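Local coordinates for prephenate dehydrogenase (Aquifex aeolicus, PDB 2G5C), which probably catalyses the NAD-dependent oxidative decarboxylation of prephenate to 4-hydroxyphenylpyruvate in tyrosine biosynthesis, at residues Gly14-Ser19 and Ser131-Tyr136; Leu186-Val190 and Ala244-Phe248. One frame throughout, in Å; residues are numbered along the deposited sequence.

Contact 1: residues Gly14-Ser19 and Ser131-Tyr136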
ATOM      1  N   GLY A  14      12.631  -0.722 -24.172  1.00 28.96           N
ATOM      2  CA  GLY A  14      13.514  -1.873 -24.214  1.00 29.07           C
ATOM      3  C   GLY A  14      12.799  -3.188 -23.970  1.00 30.05           C
ATOM      4  O   GLY A  14      13.149  -4.201 -24.572  1.00 31.81           O
ATOM      5  N   SER A  15      11.796  -3.186 -23.096  1.00 30.09           N
ATOM      6  CA  SER A  15      11.057  -4.413 -22.797  1.00 31.07           C
ATOM      7  C   SER A  15      10.235  -4.877 -23.991  1.00 31.33           C
ATOM      8  O   SER A  15      10.163  -6.075 -24.276  1.00 31.81           O
ATOM      9  CB  SER A  15      10.135  -4.215 -21.585  1.00 30.58           C
ATOM     10  OG  SER A  15      10.884  -3.999 -20.398  1.00 31.89           O
ATOM     11  N   PHE A  16       9.603  -3.934 -24.684  1.00 31.45           N
ATOM     12  CA  PHE A  16       8.804  -4.276 -25.855  1.00 31.07           C
ATOM     13  C   PHE A  16       9.712  -4.885 -26.913  1.00 30.87           C
ATOM     14  O   PHE A  16       9.366  -5.883 -27.542  1.00 32.61           O
ATOM     15  CB  PHE A  16       8.128  -3.035 -26.435  1.00 31.48           C
ATOM     16  CG  PHE A  16       7.321  -3.313 -27.675  1.00 32.08           C
ATOM     17  CD1 PHE A  16       6.121  -4.016 -27.598  1.00 33.36           C
ATOM     18  CD2 PHE A  16       7.769  -2.886 -28.920  1.00 32.45           C
ATOM     19  CE1 PHE A  16       5.374  -4.290 -28.745  1.00 33.47           C
ATOM     20  CE2 PHE A  16       7.033  -3.152 -30.074  1.00 33.38           C
ATOM     21  CZ  PHE A  16       5.832  -3.855 -29.986  1.00 32.57           C
ATOM     22  N   ALA A  17      10.876  -4.273 -27.099  1.00 30.92           N
ATOM     23  CA  ALA A  17      11.851  -4.738 -28.080  1.00 32.98           C
ATOM     24  C   ALA A  17      12.289  -6.174 -27.801  1.00 34.20           C
ATOM     25  O   ALA A  17      12.314  -7.016 -28.700  1.00 33.12           O
ATOM     26  CB  ALA A  17      13.067  -3.812 -28.082  1.00 31.63           C
ATOM     27  N   LYS A  18      12.634  -6.449 -26.549  1.00 35.92           N
ATOM     28  CA  LYS A  18      13.072  -7.782 -26.168  1.00 36.71           C
ATOM     29  C   LYS A  18      11.914  -8.761 -26.261  1.00 37.63           C
ATOM     30  O   LYS A  18      12.085  -9.899 -26.694  1.00 37.96           O
ATOM     31  CB  LYS A  18      13.635  -7.760 -24.748  1.00 38.76           C
ATOM     32  CG  LYS A  18      14.795  -6.788 -24.570  1.00 40.27           C
ATOM     33  CD  LYS A  18      15.353  -6.819 -23.157  1.00 43.20           C
ATOM     34  CE  LYS A  18      16.008  -8.155 -22.844  1.00 45.17           C
ATOM     35  NZ  LYS A  18      16.594  -8.172 -21.475  1.00 47.88           N
ATOM     36  N   SER A  19      10.731  -8.316 -25.856  1.00 38.77           N
ATOM     37  CA  SER A  19       9.559  -9.174 -25.910  1.00 39.70           C
ATOM     38  C   SER A  19       9.269  -9.512 -27.363  1.00 40.15           C
ATOM     39  O   SER A  19       8.742 -10.580 -27.670  1.00 40.23           O
ATOM     40  CB  SER A  19       8.349  -8.474 -25.288  1.00 41.02           C
ATOM     41  OG  SER A  19       8.546  -8.244 -23.903  1.00 41.74           O
ATOM     42  N   SER A 131      15.053  -3.523 -18.603  1.00 47.90           N
ATOM     43  CA  SER A 131      14.019  -4.076 -19.472  1.00 46.43           C
ATOM     44  C   SER A 131      14.021  -5.601 -19.444  1.00 45.22           C
ATOM     45  O   SER A 131      15.066  -6.224 -19.274  1.00 45.27           O
ATOM     46  CB  SER A 131      14.211  -3.582 -20.911  1.00 46.37           C
ATOM     47  OG  SER A 131      15.485  -3.937 -21.418  1.00 47.45           O
ATOM     48  N   LEU A 132      12.842  -6.194 -19.611  1.00 44.07           N
ATOM     49  CA  LEU A 132      12.697  -7.648 -19.600  1.00 43.32           C
ATOM     50  C   LEU A 132      11.953  -8.134 -20.839  1.00 43.39           C
ATOM     51  O   LEU A 132      11.190  -7.386 -21.444  1.00 42.70           O
ATOM     52  CB  LEU A 132      11.944  -8.090 -18.345  1.00 42.18           C
ATOM     53  CG  LEU A 132      12.597  -7.736 -17.008  1.00 41.82           C
ATOM     54  CD1 LEU A 132      11.673  -8.121 -15.869  1.00 42.22           C
ATOM     55  CD2 LEU A 132      13.936  -8.449 -16.886  1.00 41.96           C
ATOM     56  N   ASP A 133      12.166  -9.394 -21.205  1.00 43.66           N
ATOM     57  CA  ASP A 133      11.516  -9.961 -22.380  1.00 44.52           C
ATOM     58  C   ASP A 133      10.247 -10.742 -22.050  1.00 43.90           C
ATOM     59  O   ASP A 133       9.841 -11.621 -22.809  1.00 43.71           O
ATOM     60  CB  ASP A 133      12.491 -10.871 -23.132  1.00 46.81           C
ATOM     61  CG  ASP A 133      12.910 -12.081 -22.314  1.00 49.45           C
ATOM     62  OD1 ASP A 133      12.022 -12.847 -21.887  1.00 50.88           O
ATOM     63  OD2 ASP A 133      14.126 -12.271 -22.100  1.00 51.83           O
ATOM     64  N   ASN A 134       9.617 -10.423 -20.924  1.00 41.87           N
ATOM     65  CA  ASN A 134       8.394 -11.117 -20.526  1.00 41.08           C
ATOM     66  C   ASN A 134       7.491 -10.173 -19.755  1.00 39.80           C
ATOM     67  O   ASN A 134       6.448 -10.578 -19.245  1.00 39.91           O
ATOM     68  CB  ASN A 134       8.728 -12.311 -19.636  1.00 42.46           C
ATOM     69  CG  ASN A 134       9.350 -11.890 -18.320  1.00 43.46           C
ATOM     70  OD1 ASN A 134      10.435 -11.311 -18.290  1.00 43.19           O
ATOM     71  ND2 ASN A 134       8.658 -12.169 -17.221  1.00 45.96           N
ATOM     72  N   LEU A 135       7.906  -8.914 -19.676  1.00 38.05           N
ATOM     73  CA  LEU A 135       7.165  -7.890 -18.954  1.00 37.90           C
ATOM     74  C   LEU A 135       5.660  -7.869 -19.221  1.00 37.25           C
ATOM     75  O   LEU A 135       4.875  -7.507 -18.345  1.00 38.21           O
ATOM     76  CB  LEU A 135       7.749  -6.513 -19.271  1.00 36.28           C
ATOM     77  CG  LEU A 135       7.107  -5.345 -18.521  1.00 37.93           C
ATOM     78  CD1 LEU A 135       7.426  -5.453 -17.031  1.00 35.64           C
ATOM     79  CD2 LEU A 135       7.622  -4.029 -19.080  1.00 36.20           C
ATOM     80  N   TYR A 136       5.253  -8.269 -20.419  1.00 36.91           N
ATOM     81  CA  TYR A 136       3.841  -8.248 -20.783  1.00 35.77           C
ATOM     82  C   TYR A 136       3.115  -9.589 -20.666  1.00 37.68           C
ATOM     83  O   TYR A 136       1.886  -9.635 -20.723  1.00 36.59           O
ATOM     84  CB  TYR A 136       3.705  -7.714 -22.210  1.00 33.73           C
ATOM     85  CG  TYR A 136       4.484  -6.437 -22.447  1.00 31.48           C
ATOM     86  CD1 TYR A 136       4.044  -5.219 -21.926  1.00 31.37           C
ATOM     87  CD2 TYR A 136       5.677  -6.451 -23.171  1.00 29.97           C
ATOM     88  CE1 TYR A 136       4.771  -4.045 -22.122  1.00 29.58           C
ATOM     89  CE2 TYR A 136       6.412  -5.285 -23.371  1.00 28.77           C
ATOM     90  CZ  TYR A 136       5.952  -4.086 -22.845  1.00 28.80           C
ATOM     91  OH  TYR A 136       6.665  -2.927 -23.051  1.00 24.61           O
TER
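Gly14 meets the loop with its backbone, the CB of Ser131 resting against its C at 3.4 Å, while Ser131 OG turns to the carbonyl of Val128. At Ser15 the helix takes hold of the loop: the backbone amide of Leu132 donates to Ser15 OG over 3.0 Å, with 158° at the hydrogen. OG lies anti to its own carbonyl carbon (chi1 -66°), and in that position it also bonds Phe11 O one turn back in the helix. CD2 of Leu135 touches the same hydroxyl from the side away from the Leu132 amide. Phe16 offers mainly its backbone and CB to the Tyr136 ring, whose CE2 edge points at Phe16 CA; the Tyr136 hydroxyl is hydrogen-bonded to Gln95, and Trp161 meets both rings edge-to-face. Lys18 lays its CB on the CB of Asp133 at 3.7 Å, runs extended to CD, which passes Ser131 OG, then bends at chi3 (66°), bringing NZ into a weak hydrogen bond with Ser131 O, 3.3 Å away. Ser19 closes the segment by donating its OG to Ser15 O at 2.7 Å, from above the carbonyl plane and from the face opposite to Ser19 N, so this carbonyl is gripped twice; CD2 of Tyr136 abuts the same OG, which lies at the ring edge near its plane. Leu135 also packs on Phe11 and Met12, both NAD-binding residues. The arrangement is that of a Rossmann-type dinucleotide-binding domain, in which the helix following the glycine-rich turn is flanked by a loop from later in the domain.

Contact 2: residues Leu186-Val190 and Ala244-Phe248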
ATOM      1  N   LEU A 186      -5.112   8.291  -8.132  1.00 17.12           N
ATOM      2  CA  LEU A 186      -5.567   8.660  -6.791  1.00 15.84           C
ATOM      3  C   LEU A 186      -4.724   7.971  -5.717  1.00 17.55           C
ATOM      4  O   LEU A 186      -4.251   8.619  -4.783  1.00 16.19           O
ATOM      5  CB  LEU A 186      -7.049   8.302  -6.618  1.00 15.84           C
ATOM      6  CG  LEU A 186      -7.601   8.316  -5.191  1.00 17.46           C
ATOM      7  CD1 LEU A 186      -7.489   9.718  -4.594  1.00 15.00           C
ATOM      8  CD2 LEU A 186      -9.054   7.833  -5.211  1.00 15.63           C
ATOM      9  N   PRO A 187      -4.535   6.642  -5.826  1.00 17.27           N
ATOM     10  CA  PRO A 187      -3.733   5.915  -4.837  1.00 18.98           C
ATOM     11  C   PRO A 187      -2.329   6.498  -4.708  1.00 19.60           C
ATOM     12  O   PRO A 187      -1.772   6.568  -3.613  1.00 18.46           O
ATOM     13  CB  PRO A 187      -3.718   4.491  -5.388  1.00 21.52           C
ATOM     14  CG  PRO A 187      -5.053   4.380  -6.037  1.00 18.22           C
ATOM     15  CD  PRO A 187      -5.193   5.703  -6.753  1.00 17.91           C
ATOM     16  N   HIS A 188      -1.751   6.918  -5.831  1.00 19.73           N
ATOM     17  CA  HIS A 188      -0.419   7.506  -5.790  1.00 19.51           C
ATOM     18  C   HIS A 188      -0.475   8.885  -5.140  1.00 18.46           C
ATOM     19  O   HIS A 188       0.350   9.208  -4.287  1.00 20.06           O
ATOM     20  CB  HIS A 188       0.190   7.582  -7.202  1.00 20.30           C
ATOM     21  CG  HIS A 188       0.789   6.289  -7.666  1.00 22.43           C
ATOM     22  ND1 HIS A 188       0.027   5.210  -8.061  1.00 23.96           N
ATOM     23  CD2 HIS A 188       2.082   5.885  -7.749  1.00 23.41           C
ATOM     24  CE1 HIS A 188       0.821   4.197  -8.367  1.00 22.76           C
ATOM     25  NE2 HIS A 188       2.072   4.580  -8.185  1.00 24.63           N
ATOM     26  N   ALA A 189      -1.459   9.693  -5.525  1.00 17.14           N
ATOM     27  CA  ALA A 189      -1.617  11.023  -4.942  1.00 16.11           C
ATOM     28  C   ALA A 189      -1.748  10.901  -3.423  1.00 18.02           C
ATOM     29  O   ALA A 189      -1.182  11.692  -2.660  1.00 16.08           O
ATOM     30  CB  ALA A 189      -2.848  11.698  -5.516  1.00 13.98           C
ATOM     31  N   VAL A 190      -2.502   9.897  -2.987  1.00 16.22           N
ATOM     32  CA  VAL A 190      -2.707   9.655  -1.564  1.00 18.01           C
ATOM     33  C   VAL A 190      -1.392   9.334  -0.848  1.00 16.40           C
ATOM     34  O   VAL A 190      -1.133   9.838   0.244  1.00 17.48           O
ATOM     35  CB  VAL A 190      -3.724   8.498  -1.355  1.00 17.10           C
ATOM     36  CG1 VAL A 190      -3.593   7.923   0.039  1.00 20.44           C
ATOM     37  CG2 VAL A 190      -5.136   9.029  -1.565  1.00 18.55           C
ATOM     38  N   ALA A 244     -11.281  12.349  -8.592  1.00 20.40           N
ATOM     39  CA  ALA A 244     -10.922  11.189  -7.780  1.00 18.22           C
ATOM     40  C   ALA A 244     -10.562  11.597  -6.356  1.00 18.05           C
ATOM     41  O   ALA A 244     -11.013  10.972  -5.393  1.00 17.98           O
ATOM     42  CB  ALA A 244      -9.761  10.439  -8.432  1.00 18.43           C
ATOM     43  N   ILE A 245      -9.754  12.647  -6.217  1.00 17.67           N
ATOM     44  CA  ILE A 245      -9.370  13.137  -4.897  1.00 20.58           C
ATOM     45  C   ILE A 245     -10.599  13.624  -4.133  1.00 20.50           C
ATOM     46  O   ILE A 245     -10.714  13.401  -2.935  1.00 19.61           O
ATOM     47  CB  ILE A 245      -8.348  14.296  -4.990  1.00 19.59           C
ATOM     48  CG1 ILE A 245      -7.004  13.761  -5.486  1.00 19.51           C
ATOM     49  CG2 ILE A 245      -8.186  14.966  -3.626  1.00 19.82           C
ATOM     50  CD1 ILE A 245      -5.935  14.840  -5.655  1.00 21.39           C
ATOM     51  N   GLU A 246     -11.514  14.288  -4.833  1.00 23.14           N
ATOM     52  CA  GLU A 246     -12.732  14.790  -4.200  1.00 25.81           C
ATOM     53  C   GLU A 246     -13.617  13.616  -3.799  1.00 24.97           C
ATOM     54  O   GLU A 246     -14.259  13.641  -2.747  1.00 26.29           O
ATOM     55  CB  GLU A 246     -13.491  15.725  -5.151  1.00 28.75           C
ATOM     56  CG  GLU A 246     -12.715  16.978  -5.531  1.00 36.70           C
ATOM     57  CD  GLU A 246     -12.449  17.895  -4.347  1.00 40.54           C
ATOM     58  OE1 GLU A 246     -11.979  17.400  -3.300  1.00 43.74           O
ATOM     59  OE2 GLU A 246     -12.700  19.116  -4.461  1.00 45.51           O
ATOM     60  N   GLY A 247     -13.641  12.588  -4.639  1.00 23.39           N
ATOM     61  CA  GLY A 247     -14.435  11.412  -4.335  1.00 23.13           C
ATOM     62  C   GLY A 247     -13.869  10.739  -3.098  1.00 22.36           C
ATOM     63  O   GLY A 247     -14.606  10.328  -2.195  1.00 20.41           O
ATOM     64  N   PHE A 248     -12.542  10.643  -3.062  1.00 19.51           N
ATOM     65  CA  PHE A 248     -11.832  10.033  -1.949  1.00 19.63           C
ATOM     66  C   PHE A 248     -12.069  10.797  -0.645  1.00 20.23           C
ATOM     67  O   PHE A 248     -12.305  10.194   0.404  1.00 17.78           O
ATOM     68  CB  PHE A 248     -10.322   9.988  -2.250  1.00 18.71           C
ATOM     69  CG  PHE A 248      -9.480   9.634  -1.053  1.00 17.37           C
ATOM     70  CD1 PHE A 248      -9.441   8.329  -0.573  1.00 17.87           C
ATOM     71  CD2 PHE A 248      -8.764  10.618  -0.377  1.00 19.38           C
ATOM     72  CE1 PHE A 248      -8.701   8.006   0.573  1.00 17.11           C
ATOM     73  CE2 PHE A 248      -8.018  10.314   0.769  1.00 17.94           C
ATOM     74  CZ  PHE A 248      -7.987   9.003   1.248  1.00 17.76           C
TER
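Leu186 spreads its two methyl groups over the turn formed by Ala244 and Phe248: CD1 lies 3.7 Å from Phe248 CB, and CD2 sits at the same distance from Ala244 O, a carbonyl already engaged by the amide of Phe248. Its CG is anti to the backbone N (chi1 166°), which extends the branch across the gap between the helices, while its CB stays behind against the CB of Ala244 at 3.9 Å. CD1 also reaches the flank of Ile245, touching CG1 at 4.2 Å. From its own side Ile245 stretches CD1 toward Ala189, where the methyl-to-methyl approach is looser. Helices 173-201 and 238-260 belong to the all-helical dimerization domain of the prephenate dehydrogenase family, and here their short segments cross at -69° with axes 10.2 Å apart, a separation bridged mainly by aliphatic and aromatic side chains. One turn after Leu186, Val190 meets the Phe248 ring in a CH-pi contact: CG2 stands over the centre of one face, 4.0 Å from the centroid and 13° off the normal. The second subunit adds to this core, with its Leu194 packing on Leu186, its Val190 on Val190 and its Thr197 on Phe248, while Glu246, turned from the interface of these two helices, forms a salt bridge with Lys256 of that subunit.

Overall arrangement
The two contacts follow one another along the chain, contact 1 being complete before contact 2 begins, and they lie on opposite sides of the chain's centre. Their centres are 31 Å apart and their nearest atoms about 14 Å, so they do not touch. Contact 1 belongs to the nucleotide-binding domain, where helix 11-22, the crossover between strands 3-7 and 28-32, meets the loop joining strands 114-120 and 140-143 near the bound NAD. Contact 2 joins helices 173-201 and 238-260 in the helical dimerization domain, away from the NAD pocket but beside the second subunit. Contact 1 thus flanks the cofactor and contact 2 the subunit interface, although the helical domain also supplies an NAD-binding residue, Met229.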